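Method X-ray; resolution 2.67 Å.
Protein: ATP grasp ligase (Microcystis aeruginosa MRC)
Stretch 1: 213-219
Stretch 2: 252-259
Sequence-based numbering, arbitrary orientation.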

# COMPACT_ATOMS: atom_id res chain seq x y z
N ALA A 213 -32.80 4.54 8.65
CA ALA A 213 -33.95 4.75 7.79
C ALA A 213 -33.55 4.81 6.33
O ALA A 213 -34.27 4.30 5.46
CB ALA A 213 -34.67 6.04 8.19
N LEU A 214 -32.40 5.42 6.04
CA LEU A 214 -31.92 5.57 4.68
C LEU A 214 -30.45 5.19 4.59
O LEU A 214 -29.69 5.33 5.55
CB LEU A 214 -32.11 7.01 4.18
CG LEU A 214 -33.54 7.53 4.00
CD1 LEU A 214 -33.51 8.99 3.56
CD2 LEU A 214 -34.30 6.69 2.99
N GLU A 215 -30.07 4.70 3.41
CA GLU A 215 -28.68 4.49 3.05
C GLU A 215 -28.30 5.51 1.98
O GLU A 215 -29.01 5.66 0.98
CB GLU A 215 -28.44 3.07 2.52
CG GLU A 215 -28.54 1.99 3.59
CD GLU A 215 -28.10 0.63 3.07
OE1 GLU A 215 -28.85 0.02 2.28
OE2 GLU A 215 -27.00 0.18 3.46
N LEU A 216 -27.19 6.22 2.20
CA LEU A 216 -26.72 7.24 1.28
C LEU A 216 -25.49 6.74 0.53
O LEU A 216 -24.58 6.17 1.13
CB LEU A 216 -26.37 8.54 2.02
CG LEU A 216 -27.43 9.17 2.91
CD1 LEU A 216 -26.94 10.50 3.47
CD2 LEU A 216 -28.72 9.36 2.14
N ARG A 217 -25.48 6.95 -0.79
CA ARG A 217 -24.32 6.70 -1.63
C ARG A 217 -23.89 8.03 -2.23
O ARG A 217 -24.58 8.59 -3.08
CB ARG A 217 -24.62 5.68 -2.72
CG ARG A 217 -23.43 5.35 -3.61
CD ARG A 217 -22.36 4.57 -2.84
NE ARG A 217 -21.29 4.11 -3.73
CZ ARG A 217 -20.35 3.24 -3.36
NH1 ARG A 217 -20.34 2.75 -2.13
NH2 ARG A 217 -19.42 2.87 -4.23
N ILE A 218 -22.75 8.54 -1.78
CA ILE A 218 -22.28 9.88 -2.12
C ILE A 218 -21.02 9.76 -2.96
O ILE A 218 -20.00 9.24 -2.50
CB ILE A 218 -22.03 10.71 -0.86
CG1 ILE A 218 -23.28 10.70 0.02
CG2 ILE A 218 -21.62 12.13 -1.22
CD1 ILE A 218 -23.05 11.22 1.41
N THR A 219 -21.10 10.23 -4.20
CA THR A 219 -19.97 10.22 -5.13
C THR A 219 -19.53 11.65 -5.36
O THR A 219 -20.33 12.50 -5.79
CB THR A 219 -20.35 9.55 -6.45
OG1 THR A 219 -20.92 8.26 -6.18
CG2 THR A 219 -19.13 9.38 -7.32
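Stretch 2, residues 252-259: QWQPYDLP

An extended segment can pack against a β-strand without hydrogen-bonding to it, by laying a few side chains on it while its own backbone stays at a distance. The ATP grasp ligase of Microcystis aeruginosa offers a compact example. Residues 214-219 form a strand, and residues 253-258, also extended in their backbone angles, cross it: the directions from CA 214 to CA 218 and from CA 253 to CA 258 are 76° apart. No hydrogen bond links the two stretches, and the backbones are well separated: the CA atoms of Leu-216 and Tyr-256 lie 8.2 Å apart, those of Arg-217 and Trp-253 8.9 Å. Side chains fill that gap, and the contact buries 345 Å² in all.

Three residues of the crossing segment, Trp-253, Tyr-256 and Leu-258, make every contact, each with its CA-to-CB bond directed toward the strand. Trp-253 has the largest covered area. Its six-membered ring reaches the backbone as well as side chains: CZ3 lies 3.4 Å from Glu-215 O and 3.6 Å from Arg-217 CB, while Leu-216 C approaches the ring edge, 4.2 Å from CZ3. The aliphatic base of Arg-217 meets the indole, while its guanidinium end leads away and is hydrogen-bonded elsewhere in the structure.

Tyr-256 takes the t rotamer and receives two leucines. Leu-216 CD2 stands over one face of the ring, 4.2 Å from its centroid and only 10° off the normal, a CH-π arrangement; Leu-214 CD1 comes within 3.6 Å of Tyr-256 CE2. Leu-258, buried just before Pro-259, which holds the N-cap position of a helix, completes the packing. Its CD2 lies 3.6 Å from Leu-216 CD1, and its CD1 is equally close to Ile-218 CD1, also at 3.6 Å. Leu-216 thus touches all three residues, through its backbone at Trp-253 and through its two methyls at Tyr-256 and Leu-258.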

# COMPACT_ATOMS: atom_id res chain seq x y z
N GLN A 252 -36.02 2.08 -4.95
CA GLN A 252 -34.85 2.28 -5.80
C GLN A 252 -34.15 3.56 -5.36
O GLN A 252 -34.69 4.35 -4.59
CB GLN A 252 -35.22 2.31 -7.28
CG GLN A 252 -36.10 3.49 -7.67
CD GLN A 252 -36.60 3.38 -9.10
OE1 GLN A 252 -36.99 2.31 -9.55
NE2 GLN A 252 -36.59 4.50 -9.82
N TRP A 253 -32.93 3.75 -5.87
CA TRP A 253 -32.13 4.89 -5.46
C TRP A 253 -32.70 6.19 -6.02
O TRP A 253 -33.12 6.25 -7.18
CB TRP A 253 -30.67 4.72 -5.91
CG TRP A 253 -29.95 3.61 -5.20
CD1 TRP A 253 -29.93 2.29 -5.54
CD2 TRP A 253 -29.15 3.73 -4.01
NE1 TRP A 253 -29.16 1.58 -4.65
CE2 TRP A 253 -28.67 2.44 -3.70
CE3 TRP A 253 -28.79 4.80 -3.18
CZ2 TRP A 253 -27.86 2.19 -2.60
CZ3 TRP A 253 -27.98 4.55 -2.09
CH2 TRP A 253 -27.52 3.25 -1.81
N GLN A 254 -32.74 7.24 -5.20
CA GLN A 254 -33.28 8.51 -5.66
C GLN A 254 -32.43 9.69 -5.19
O GLN A 254 -31.79 9.61 -4.14
CB GLN A 254 -34.72 8.68 -5.19
CG GLN A 254 -34.92 8.47 -3.69
CD GLN A 254 -35.70 9.59 -3.04
OE1 GLN A 254 -36.93 9.63 -3.12
NE2 GLN A 254 -34.99 10.52 -2.40
N PRO A 255 -32.43 10.78 -5.95
CA PRO A 255 -31.64 11.95 -5.55
C PRO A 255 -31.96 12.34 -4.12
O PRO A 255 -33.06 12.11 -3.61
CB PRO A 255 -32.08 13.03 -6.54
CG PRO A 255 -32.62 12.28 -7.71
CD PRO A 255 -33.26 11.05 -7.14
N TYR A 256 -30.98 12.96 -3.46
CA TYR A 256 -31.12 13.35 -2.07
C TYR A 256 -30.27 14.59 -1.84
O TYR A 256 -29.17 14.71 -2.39
CB TYR A 256 -30.70 12.22 -1.13
CG TYR A 256 -30.97 12.46 0.34
CD1 TYR A 256 -30.08 13.18 1.13
CD2 TYR A 256 -32.11 11.95 0.95
CE1 TYR A 256 -30.33 13.39 2.47
CE2 TYR A 256 -32.37 12.16 2.29
CZ TYR A 256 -31.47 12.88 3.05
OH TYR A 256 -31.72 13.09 4.38
N ASP A 257 -30.78 15.52 -1.03
CA ASP A 257 -30.09 16.77 -0.72
C ASP A 257 -29.49 16.67 0.67
O ASP A 257 -30.21 16.71 1.67
CB ASP A 257 -31.05 17.96 -0.82
CG ASP A 257 -31.44 18.27 -2.26
OD1 ASP A 257 -30.59 18.14 -3.16
OD2 ASP A 257 -32.62 18.65 -2.48
N LEU A 258 -28.17 16.54 0.73
CA LEU A 258 -27.47 16.58 2.01
C LEU A 258 -27.59 17.96 2.63
O LEU A 258 -27.68 18.97 1.92
CB LEU A 258 -26.00 16.23 1.82
CG LEU A 258 -25.60 14.78 1.58
CD1 LEU A 258 -24.11 14.69 1.29
CD2 LEU A 258 -25.97 13.93 2.78
N PRO A 259 -27.60 18.05 3.96
CA PRO A 259 -27.40 19.35 4.61
C PRO A 259 -26.08 19.95 4.17
O PRO A 259 -25.08 19.25 4.00
CB PRO A 259 -27.41 19.00 6.10
CG PRO A 259 -28.20 17.73 6.19
CD PRO A 259 -27.88 16.98 4.93